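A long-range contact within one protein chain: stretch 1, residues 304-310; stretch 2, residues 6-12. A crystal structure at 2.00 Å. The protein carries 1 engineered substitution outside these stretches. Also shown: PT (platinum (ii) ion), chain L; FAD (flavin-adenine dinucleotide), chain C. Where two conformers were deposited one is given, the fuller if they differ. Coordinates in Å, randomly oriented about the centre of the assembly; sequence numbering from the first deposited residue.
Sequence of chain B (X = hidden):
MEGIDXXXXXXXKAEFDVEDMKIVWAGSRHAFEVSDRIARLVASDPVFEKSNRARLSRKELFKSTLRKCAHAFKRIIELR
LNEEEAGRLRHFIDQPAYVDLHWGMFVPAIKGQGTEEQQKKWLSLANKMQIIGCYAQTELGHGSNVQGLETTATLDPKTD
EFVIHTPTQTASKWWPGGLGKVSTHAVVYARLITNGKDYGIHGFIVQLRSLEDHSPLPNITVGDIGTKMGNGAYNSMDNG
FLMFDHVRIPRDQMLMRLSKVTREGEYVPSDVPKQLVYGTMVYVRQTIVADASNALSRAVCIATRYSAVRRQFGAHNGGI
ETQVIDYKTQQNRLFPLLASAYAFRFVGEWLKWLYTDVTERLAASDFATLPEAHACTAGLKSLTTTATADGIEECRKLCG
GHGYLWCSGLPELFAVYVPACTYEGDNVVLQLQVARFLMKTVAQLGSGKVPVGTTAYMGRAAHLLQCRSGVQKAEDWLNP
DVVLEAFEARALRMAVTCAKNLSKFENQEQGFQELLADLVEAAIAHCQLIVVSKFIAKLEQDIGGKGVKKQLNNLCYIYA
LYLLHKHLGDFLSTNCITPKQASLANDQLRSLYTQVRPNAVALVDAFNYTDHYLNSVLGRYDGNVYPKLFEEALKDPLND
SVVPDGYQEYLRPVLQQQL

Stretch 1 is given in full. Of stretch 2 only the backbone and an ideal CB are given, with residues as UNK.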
# COMPACT_ATOMS: atom_id res chain seq x y z
N THR B 304 -3.92 13.77 -9.81
CA THR B 304 -3.91 15.21 -10.08
C THR B 304 -5.19 15.64 -10.81
O THR B 304 -5.84 16.60 -10.41
CB THR B 304 -2.64 15.64 -10.90
OG1 THR B 304 -1.46 15.36 -10.15
CG2 THR B 304 -2.67 17.14 -11.18
N ARG B 305 -5.57 14.92 -11.87
CA ARG B 305 -6.78 15.29 -12.59
C ARG B 305 -8.01 15.13 -11.70
O ARG B 305 -8.84 16.04 -11.61
CB ARG B 305 -6.91 14.45 -13.87
CG ARG B 305 -5.85 14.76 -14.92
CD ARG B 305 -6.01 13.87 -16.14
NE ARG B 305 -5.11 14.26 -17.22
CZ ARG B 305 -4.82 13.50 -18.26
NH1 ARG B 305 -3.99 13.96 -19.19
NH2 ARG B 305 -5.34 12.30 -18.38
N TYR B 306 -8.13 13.99 -11.02
CA TYR B 306 -9.28 13.82 -10.15
C TYR B 306 -9.33 14.88 -9.04
O TYR B 306 -10.41 15.29 -8.62
CB TYR B 306 -9.30 12.44 -9.53
CG TYR B 306 -10.53 12.20 -8.69
CD1 TYR B 306 -11.79 12.09 -9.29
CD2 TYR B 306 -10.45 12.10 -7.30
CE1 TYR B 306 -12.93 11.88 -8.52
CE2 TYR B 306 -11.59 11.90 -6.53
CZ TYR B 306 -12.82 11.79 -7.14
OH TYR B 306 -13.94 11.58 -6.37
N SER B 307 -8.16 15.31 -8.56
CA SER B 307 -8.10 16.31 -7.48
C SER B 307 -8.62 17.66 -7.97
O SER B 307 -9.10 18.47 -7.19
CB SER B 307 -6.67 16.47 -6.97
OG SER B 307 -6.22 15.31 -6.29
N ALA B 308 -8.49 17.90 -9.27
CA ALA B 308 -8.94 19.15 -9.87
C ALA B 308 -10.44 19.08 -10.18
O ALA B 308 -11.11 20.11 -10.26
CB ALA B 308 -8.17 19.42 -11.15
N VAL B 309 -10.95 17.86 -10.34
CA VAL B 309 -12.38 17.68 -10.63
C VAL B 309 -13.18 17.59 -9.33
O VAL B 309 -14.23 18.21 -9.20
CB VAL B 309 -12.63 16.38 -11.44
CG1 VAL B 309 -14.12 16.07 -11.47
CG2 VAL B 309 -12.11 16.54 -12.87
N ARG B 310 -12.67 16.81 -8.38
CA ARG B 310 -13.36 16.62 -7.11
C ARG B 310 -13.41 17.88 -6.24
O ARG B 310 -12.39 18.51 -5.97
CB ARG B 310 -12.69 15.49 -6.34
CG ARG B 310 -13.33 15.18 -4.99
CD ARG B 310 -14.73 14.59 -5.13
NE ARG B 310 -15.24 14.16 -3.83
CZ ARG B 310 -16.34 13.43 -3.65
NH1 ARG B 310 -17.06 13.02 -4.70
NH2 ARG B 310 -16.73 13.09 -2.42
N UNK B 6 -13.87 19.27 -19.22
CA UNK B 6 -14.14 19.86 -17.91
C UNK B 6 -12.93 20.43 -17.21
O UNK B 6 -13.06 21.12 -16.20
CB UNK B 6 -14.78 18.81 -17.00
N UNK B 7 -11.75 20.13 -17.73
CA UNK B 7 -10.51 20.62 -17.13
C UNK B 7 -9.93 21.74 -18.00
O UNK B 7 -8.79 22.15 -17.81
CB UNK B 7 -9.50 19.48 -16.97
N UNK B 8 -10.74 22.24 -18.94
CA UNK B 8 -10.28 23.29 -19.85
C UNK B 8 -9.70 24.49 -19.13
O UNK B 8 -8.65 25.00 -19.52
CB UNK B 8 -11.43 23.75 -20.74
N UNK B 9 -10.39 24.96 -18.09
CA UNK B 9 -9.92 26.11 -17.32
C UNK B 9 -8.60 25.80 -16.62
O UNK B 9 -7.70 26.64 -16.58
CB UNK B 9 -10.97 26.53 -16.29
N UNK B 10 -8.47 24.59 -16.08
CA UNK B 10 -7.23 24.20 -15.40
C UNK B 10 -6.06 24.26 -16.38
O UNK B 10 -4.99 24.76 -16.05
CB UNK B 10 -7.36 22.80 -14.80
N UNK B 11 -6.29 23.77 -17.59
CA UNK B 11 -5.25 23.77 -18.61
C UNK B 11 -4.90 25.20 -19.04
O UNK B 11 -3.78 25.47 -19.49
CB UNK B 11 -5.70 22.95 -19.82
N UNK B 12 -5.84 26.13 -18.89
CA UNK B 12 -5.56 27.51 -19.26
C UNK B 12 -4.79 28.22 -18.15
O UNK B 12 -4.27 29.30 -18.36
CB UNK B 12 -6.86 28.26 -19.57
PT PT L . -20.17 17.97 -19.45
PA FAD C . -13.41 13.22 -0.16
O1A FAD C . -13.93 13.77 1.11
O2A FAD C . -14.01 13.69 -1.43
O5B FAD C . -11.82 13.43 -0.19
C5B FAD C . -11.05 13.20 -1.38
C4B FAD C . -9.66 13.81 -1.23
O4B FAD C . -9.85 15.19 -0.86
C3B FAD C . -8.90 13.15 -0.07
O3B FAD C . -7.49 13.29 -0.27
C2B FAD C . -9.36 13.99 1.12
O2B FAD C . -8.37 13.97 2.15
C1B FAD C . -9.34 15.38 0.47
N9A FAD C . -10.19 16.34 1.21
C8A FAD C . -11.52 16.37 1.19
N7A FAD C . -11.96 17.37 1.95
C5A FAD C . -10.89 17.99 2.46
C6A FAD C . -10.73 19.08 3.30
N6A FAD C . -11.79 19.75 3.74
N1A FAD C . -9.43 19.48 3.64
C2A FAD C . -8.34 18.77 3.13
N3A FAD C . -8.53 17.74 2.33
C4A FAD C . -9.76 17.33 1.99
N1 FAD C . -21.38 5.44 2.60
C2 FAD C . -22.68 5.20 3.05
O2 FAD C . -23.50 6.12 3.08
N3 FAD C . -23.06 3.90 3.41
C4 FAD C . -22.14 2.85 3.31
O4 FAD C . -22.47 1.71 3.62
C4X FAD C . -20.84 3.09 2.86
N5 FAD C . -19.94 2.03 2.69
C5X FAD C . -18.64 2.26 2.20
C6 FAD C . -17.80 1.19 1.91
C7 FAD C . -16.58 1.42 1.29
C7M FAD C . -15.69 0.22 0.93
C8 FAD C . -16.19 2.72 0.96
C8M FAD C . -14.87 3.00 0.22
C9 FAD C . -17.03 3.78 1.26
C9A FAD C . -18.26 3.57 1.89
N10 FAD C . -19.14 4.63 2.11
C10 FAD C . -20.46 4.38 2.51
C1' FAD C . -18.73 6.03 1.83
C2' FAD C . -17.80 6.49 2.96
O2' FAD C . -18.44 6.28 4.22
C3' FAD C . -17.38 7.96 2.87
O3' FAD C . -18.54 8.80 2.83
C4' FAD C . -16.51 8.25 1.64
O4' FAD C . -15.56 7.20 1.42
C5' FAD C . -15.77 9.57 1.83
O5' FAD C . -14.78 9.71 0.81
P FAD C . -14.91 10.85 -0.32
O1P FAD C . -14.92 10.17 -1.63
O2P FAD C . -16.03 11.75 0.03
O3P FAD C . -13.51 11.62 -0.13

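Position 6 lies in the turn before the helix of stretch 2, with phi/psi of -67/-11 and its CA-to-CB bond directed toward stretch 1. The approach is loose, since the ideal CB stays 5.4 Å from Val309 CG2, and stretch 1 offers no polar partner there. Beyond it lies open space and a platinum ion, so many side chains would fit, with histidine the metal ligand whose reach matches. The residue is His6. Its chi1 is m, and NE2 binds PT at 2.4 Å, leaving the imidazole with little part in the contact.

Position 7 immediately precedes the helix and also points toward stretch 1. No atom there comes within 5.5 Å of the ideal CB, although position 7 and Val309 form the nearest CA pair. The gap calls for a side chain of some length, and its far wall is lined by Ala308 CB, Val309 CG2 and the aliphatic start of Arg305. Leucine, isoleucine or methionine would suit; an N-cap position often carries serine, threonine, aspartate or asparagine, but serine and threonine would fall short, and aspartate or asparagine would set polar atoms against an apolar surface. Leu7 takes the place, with chi1 m and chi2 t. Its CD2 lies 3.6 Å from Ala308 CB and 4.0 Å from Val309 CG2, while CD1 is 4.0 Å from Arg305 CB. It has the largest area covered by stretch 1 of any residue here.

Positions 8 and 9 are helical and out of reach of stretch 1, which therefore sets little preference; they are Ala8 and Asp9.

Position 10, in the first turn of the helix, points toward stretch 1, its ideal CB 5.0 Å from Ala308 CB. The small alanine leaves room for a medium or long side chain, apolar or with an aliphatic stem. Glu10 provides such a stem: its CG packs 4.1 Å from Ala308 CB, and its carboxylate finds its hydrogen bonds outside the two stretches.

Position 11 points sideways, with nothing of stretch 1 within 5.5 Å of its ideal CB. The charge of Arg305 alone would argue for an acid, but an acidic side chain is too short for contact from here. The visible geometry otherwise sets little preference; arginine or lysine can span the gap despite the like charge. Arg11 does so. Its end comes nearer, placing NH2 3.7 Å from Arg305 NE, a close approach of like charges without a hydrogen bond between them. Both nitrogens are hydrogen-bonded elsewhere in the structure, which helps such a pairing to be tolerated.

Position 12 is out of reach, leaving the choice open; it is Asn12.

Stretch 2 (6-12) HLADERN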
# COMPACT_ATOMS: atom_id res chain seq x y z
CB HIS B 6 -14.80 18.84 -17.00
CG HIS B 6 -16.08 18.31 -17.55
ND1 HIS B 6 -16.12 17.44 -18.61
CD2 HIS B 6 -17.37 18.55 -17.21
CE1 HIS B 6 -17.38 17.16 -18.91
NE2 HIS B 6 -18.15 17.83 -18.07
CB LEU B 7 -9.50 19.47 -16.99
CG LEU B 7 -9.80 18.46 -15.86
CD1 LEU B 7 -8.98 17.16 -16.02
CD2 LEU B 7 -9.52 19.16 -14.51
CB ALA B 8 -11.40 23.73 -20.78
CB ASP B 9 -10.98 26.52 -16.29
CG ASP B 9 -10.58 27.75 -15.50
OD1 ASP B 9 -10.23 28.76 -16.15
OD2 ASP B 9 -10.59 27.71 -14.25
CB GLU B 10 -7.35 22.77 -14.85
CG GLU B 10 -8.15 22.68 -13.56
CD GLU B 10 -7.56 23.55 -12.46
OE1 GLU B 10 -6.33 23.60 -12.36
OE2 GLU B 10 -8.33 24.17 -11.69
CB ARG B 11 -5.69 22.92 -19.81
CG ARG B 11 -6.02 21.48 -19.40
CD ARG B 11 -5.94 20.45 -20.54
NE ARG B 11 -5.76 19.10 -19.98
CZ ARG B 11 -6.74 18.23 -19.74
NH1 ARG B 11 -8.01 18.52 -20.01
NH2 ARG B 11 -6.45 17.07 -19.15
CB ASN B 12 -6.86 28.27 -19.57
CG ASN B 12 -7.44 27.90 -20.92
OD1 ASN B 12 -6.73 27.44 -21.81
ND2 ASN B 12 -8.75 28.11 -21.09
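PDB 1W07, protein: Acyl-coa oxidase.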